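Local atomic coordinates of ABC transporter permease (Klebsiella pneumoniae, PDB entry 5NUP), a protein that probably binds phospholipids as an outer-membrane lipoprotein of the MlaA family and takes part in moving them from that membrane. Residues Glu64-Gln75 / Pro115-Tyr125. Numbering follows the deposited sequence.
Sequences EEPAVMVNYFLQ and PHRFGSTLGHY
Y72 on helix 65-74 and Q75 just after its end meet H116, T121 and H124 where helix 118-124 and the loop before it lie alongside, a parallel helix pair in the mainly helical MlaA fold with axes 14° apart and 9.2 Å at closest approach. Among the aromatic contacts, the Y72 and H116 rings, with centroids 5.0 Å apart, are displaced so far that they scarcely overlap, and the Y72 hydroxyl sits over the centre of the imidazole face; H116 NE2 bonds to the backbone O of G212. At the end of an extended chain, Q75 NE2 lies over one face of the H124 ring, offset toward its rim, the amide plane 22° from the imidazole.

Apolar packing is led by V68 CG2, 3.6 Å from P115 CB, while T121 CG2, anti to its own carbonyl carbon, rests against N71 CB and Q75 CG. The amide of N71 sets OD1 at the edge of the F118 ring; its ND2 bonds to D152, whose carboxylate also receives R117 NE and the N of F118 at the start of helix 118-124.

Near the start of helix 65-74, E64 and R117 form a salt bridge whose hydrogen bond, R117 NH2 to E64 OE1 at 3.4 Å, is weak; E64 OE2 pairs with K169, and R117 NH1 bonds to the backbone O of D149. Where both helices finish, the Y125 hydroxyl donates to L74 O at 2.5 Å, in the carbonyl plane.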
loop_
_atom_site.group_PDB
_atom_site.type_symbol
_atom_site.label_atom_id
_atom_site.label_comp_id
_atom_site.label_asym_id
_atom_site.label_seq_id
_atom_site.Cartn_x
_atom_site.Cartn_y
_atom_site.Cartn_z
ATOM N N GLU F 64 -27.747 23.340 26.491
ATOM C CA GLU F 64 -27.694 24.782 26.641
ATOM C C GLU F 64 -26.523 25.448 25.932
ATOM O O GLU F 64 -26.503 26.682 25.863
ATOM C CB GLU F 64 -27.620 25.131 28.119
ATOM C CG GLU F 64 -28.869 24.756 28.845
ATOM C CD GLU F 64 -28.853 25.231 30.248
ATOM O OE1 GLU F 64 -28.288 26.321 30.478
ATOM O OE2 GLU F 64 -29.349 24.481 31.116
ATOM N N GLU F 65 -25.545 24.680 25.402
ATOM C CA GLU F 65 -24.355 25.320 24.833
ATOM C C GLU F 65 -24.588 25.976 23.471
ATOM O O GLU F 65 -23.928 26.980 23.184
ATOM C CB GLU F 65 -23.173 24.347 24.746
ATOM C CG GLU F 65 -22.885 23.633 26.039
ATOM C CD GLU F 65 -21.797 24.345 26.822
ATOM O OE1 GLU F 65 -21.338 25.387 26.320
ATOM O OE2 GLU F 65 -21.414 23.897 27.930
ATOM N N PRO F 66 -25.512 25.499 22.626
ATOM C CA PRO F 66 -25.891 26.319 21.460
ATOM C C PRO F 66 -26.462 27.668 21.848
ATOM O O PRO F 66 -26.209 28.678 21.166
ATOM C CB PRO F 66 -26.943 25.467 20.745
ATOM C CG PRO F 66 -26.657 24.075 21.156
ATOM C CD PRO F 66 -25.994 24.110 22.504
ATOM N N ALA F 67 -27.218 27.717 22.948
ATOM C CA ALA F 67 -27.781 28.988 23.379
ATOM C C ALA F 67 -26.715 29.893 23.985
ATOM O O ALA F 67 -26.709 31.100 23.730
ATOM C CB ALA F 67 -28.917 28.744 24.370
ATOM N N VAL F 68 -25.787 29.328 24.760
ATOM C CA VAL F 68 -24.694 30.125 25.315
ATOM C C VAL F 68 -23.894 30.804 24.208
ATOM O O VAL F 68 -23.400 31.923 24.385
ATOM C CB VAL F 68 -23.811 29.259 26.229
ATOM C CG1 VAL F 68 -22.705 30.084 26.835
ATOM C CG2 VAL F 68 -24.658 28.689 27.319
ATOM N N MET F 69 -23.683 30.121 23.080
ATOM C CA MET F 69 -22.984 30.792 21.994
ATOM C C MET F 69 -23.848 31.899 21.416
ATOM O O MET F 69 -23.396 33.044 21.291
ATOM C CB MET F 69 -22.553 29.829 20.891
ATOM C CG MET F 69 -23.413 29.846 19.636
ATOM S SD MET F 69 -22.752 28.817 18.346
ATOM C CE MET F 69 -24.080 28.978 17.164
ATOM N N VAL F 70 -25.108 31.589 21.090
ATOM C CA VAL F 70 -25.940 32.559 20.380
ATOM C C VAL F 70 -26.016 33.868 21.147
ATOM O O VAL F 70 -26.057 34.948 20.549
ATOM C CB VAL F 70 -27.342 31.966 20.137
ATOM C CG1 VAL F 70 -28.399 33.056 19.990
ATOM C CG2 VAL F 70 -27.330 31.064 18.924
ATOM N N ASN F 71 -25.918 33.806 22.467
ATOM C CA ASN F 71 -25.978 35.014 23.281
ATOM C C ASN F 71 -24.614 35.636 23.541
ATOM O O ASN F 71 -24.525 36.859 23.693
ATOM C CB ASN F 71 -26.662 34.731 24.630
ATOM C CG ASN F 71 -28.166 34.578 24.499
ATOM O OD1 ASN F 71 -28.870 35.524 24.163
ATOM N ND2 ASN F 71 -28.673 33.380 24.824
ATOM N N TYR F 72 -23.537 34.855 23.519
ATOM C CA TYR F 72 -22.225 35.484 23.602
ATOM C C TYR F 72 -21.944 36.295 22.355
ATOM O O TYR F 72 -21.239 37.308 22.422
ATOM C CB TYR F 72 -21.134 34.440 23.824
ATOM C CG TYR F 72 -20.743 34.260 25.271
ATOM C CD1 TYR F 72 -20.302 35.338 26.033
ATOM C CD2 TYR F 72 -20.786 33.008 25.869
ATOM C CE1 TYR F 72 -19.932 35.174 27.358
ATOM C CE2 TYR F 72 -20.416 32.838 27.190
ATOM C CZ TYR F 72 -19.990 33.920 27.925
ATOM O OH TYR F 72 -19.622 33.729 29.236
ATOM N N PHE F 73 -22.469 35.854 21.210
ATOM C CA PHE F 73 -22.446 36.685 20.007
ATOM C C PHE F 73 -23.220 37.974 20.224
ATOM O O PHE F 73 -22.747 39.065 19.889
ATOM C CB PHE F 73 -23.026 35.922 18.819
ATOM C CG PHE F 73 -22.101 34.901 18.267
ATOM C CD1 PHE F 73 -20.725 35.059 18.380
ATOM C CD2 PHE F 73 -22.603 33.774 17.646
ATOM C CE1 PHE F 73 -19.874 34.115 17.883
ATOM C CE2 PHE F 73 -21.761 32.823 17.149
ATOM C CZ PHE F 73 -20.386 32.994 17.259
ATOM N N LEU F 74 -24.412 37.863 20.807
ATOM C CA LEU F 74 -25.242 39.038 21.022
ATOM C C LEU F 74 -24.606 40.005 22.012
ATOM O O LEU F 74 -24.974 41.181 22.038
ATOM C CB LEU F 74 -26.626 38.611 21.499
ATOM C CG LEU F 74 -27.483 37.826 20.512
ATOM C CD1 LEU F 74 -28.743 37.335 21.202
ATOM C CD2 LEU F 74 -27.826 38.683 19.308
ATOM N N GLN F 75 -23.692 39.535 22.862
ATOM C CA GLN F 75 -22.991 40.404 23.805
ATOM C C GLN F 75 -21.666 40.940 23.313
ATOM O O GLN F 75 -20.888 41.411 24.145
ATOM C CB GLN F 75 -22.699 39.703 25.123
ATOM C CG GLN F 75 -23.845 39.130 25.868
ATOM C CD GLN F 75 -23.380 38.706 27.230
ATOM O OE1 GLN F 75 -24.150 38.191 28.036
ATOM N NE2 GLN F 75 -22.092 38.925 27.500
ATOM N N PRO F 115 -23.915 28.495 32.277
ATOM C CA PRO F 115 -24.354 29.191 31.063
ATOM C C PRO F 115 -24.533 30.687 31.241
ATOM O O PRO F 115 -24.888 31.170 32.319
ATOM C CB PRO F 115 -25.697 28.514 30.727
ATOM C CG PRO F 115 -25.998 27.613 31.827
ATOM C CD PRO F 115 -24.703 27.265 32.463
ATOM N N HIS F 116 -24.248 31.409 30.151
ATOM C CA HIS F 116 -24.598 32.815 29.963
ATOM C C HIS F 116 -25.677 32.819 28.886
ATOM O O HIS F 116 -25.391 32.523 27.722
ATOM C CB HIS F 116 -23.398 33.657 29.524
ATOM C CG HIS F 116 -22.419 33.946 30.614
ATOM N ND1 HIS F 116 -21.953 32.973 31.472
ATOM C CD2 HIS F 116 -21.802 35.093 30.979
ATOM C CE1 HIS F 116 -21.093 33.508 32.321
ATOM N NE2 HIS F 116 -20.982 34.793 32.041
ATOM N N ARG F 117 -26.911 33.131 29.263
ATOM C CA ARG F 117 -28.015 33.105 28.308
ATOM C C ARG F 117 -28.717 34.450 28.210
ATOM O O ARG F 117 -28.118 35.489 28.514
ATOM C CB ARG F 117 -28.992 31.990 28.679
ATOM C CG ARG F 117 -28.277 30.670 28.679
ATOM C CD ARG F 117 -29.160 29.475 28.929
ATOM N NE ARG F 117 -30.537 29.623 28.478
ATOM C CZ ARG F 117 -31.508 28.800 28.868
ATOM N NH1 ARG F 117 -32.753 28.987 28.468
ATOM N NH2 ARG F 117 -31.237 27.796 29.682
ATOM N N PHE F 118 -29.965 34.453 27.737
ATOM C CA PHE F 118 -30.534 35.714 27.294
ATOM C C PHE F 118 -30.787 36.648 28.467
ATOM O O PHE F 118 -30.734 37.871 28.299
ATOM C CB PHE F 118 -31.823 35.500 26.503
ATOM C CG PHE F 118 -32.227 36.712 25.712
ATOM C CD1 PHE F 118 -33.552 37.140 25.712
ATOM C CD2 PHE F 118 -31.280 37.439 24.984
ATOM C CE1 PHE F 118 -33.925 38.284 25.000
ATOM C CE2 PHE F 118 -31.641 38.559 24.270
ATOM C CZ PHE F 118 -32.961 38.983 24.264
ATOM N N GLY F 119 -31.035 36.104 29.657
ATOM C CA GLY F 119 -31.019 36.952 30.833
ATOM C C GLY F 119 -29.689 37.663 30.992
ATOM O O GLY F 119 -29.635 38.874 31.224
ATOM N N SER F 120 -28.594 36.923 30.828
ATOM C CA SER F 120 -27.264 37.512 30.916
ATOM C C SER F 120 -27.096 38.679 29.957
ATOM O O SER F 120 -26.537 39.717 30.323
ATOM C CB SER F 120 -26.209 36.448 30.634
ATOM O OG SER F 120 -24.988 36.821 31.225
ATOM N N THR F 121 -27.486 38.493 28.694
ATOM C CA THR F 121 -27.305 39.559 27.712
ATOM C C THR F 121 -28.259 40.722 27.982
ATOM O O THR F 121 -27.860 41.891 27.882
ATOM C CB THR F 121 -27.439 38.994 26.294
ATOM O OG1 THR F 121 -28.803 39.033 25.863
ATOM C CG2 THR F 121 -26.962 37.571 26.287
ATOM N N LEU F 122 -29.509 40.425 28.373
ATOM C CA LEU F 122 -30.415 41.486 28.825
ATOM C C LEU F 122 -29.751 42.278 29.941
ATOM O O LEU F 122 -29.669 43.509 29.887
ATOM C CB LEU F 122 -31.741 40.894 29.327
ATOM C CG LEU F 122 -32.865 40.476 28.366
ATOM C CD1 LEU F 122 -34.098 40.030 29.140
ATOM C CD2 LEU F 122 -33.215 41.557 27.362
ATOM N N GLY F 123 -29.221 41.563 30.939
ATOM C CA GLY F 123 -28.486 42.191 32.019
ATOM C C GLY F 123 -27.188 42.847 31.597
ATOM O O GLY F 123 -26.762 43.830 32.206
ATOM N N HIS F 124 -26.522 42.314 30.585
ATOM C CA HIS F 124 -25.279 42.943 30.173
ATOM C C HIS F 124 -25.530 44.249 29.433
ATOM O O HIS F 124 -24.641 45.110 29.378
ATOM C CB HIS F 124 -24.444 41.939 29.357
ATOM C CG HIS F 124 -23.478 42.574 28.407
ATOM N ND1 HIS F 124 -22.305 43.166 28.823
ATOM C CD2 HIS F 124 -23.483 42.668 27.059
ATOM C CE1 HIS F 124 -21.648 43.633 27.777
ATOM N NE2 HIS F 124 -22.340 43.339 26.693
ATOM N N TYR F 125 -26.734 44.434 28.904
ATOM C CA TYR F 125 -27.148 45.709 28.345
ATOM C C TYR F 125 -27.978 46.523 29.339
ATOM O O TYR F 125 -28.562 47.542 28.949
ATOM C CB TYR F 125 -27.946 45.461 27.058
ATOM C CG TYR F 125 -27.090 44.930 25.929
ATOM C CD1 TYR F 125 -27.633 44.090 24.952
ATOM C CD2 TYR F 125 -25.740 45.257 25.846
ATOM C CE1 TYR F 125 -26.854 43.597 23.936
ATOM C CE2 TYR F 125 -24.956 44.783 24.822
ATOM C CZ TYR F 125 -25.514 43.961 23.875
ATOM O OH TYR F 125 -24.689 43.519 22.881
#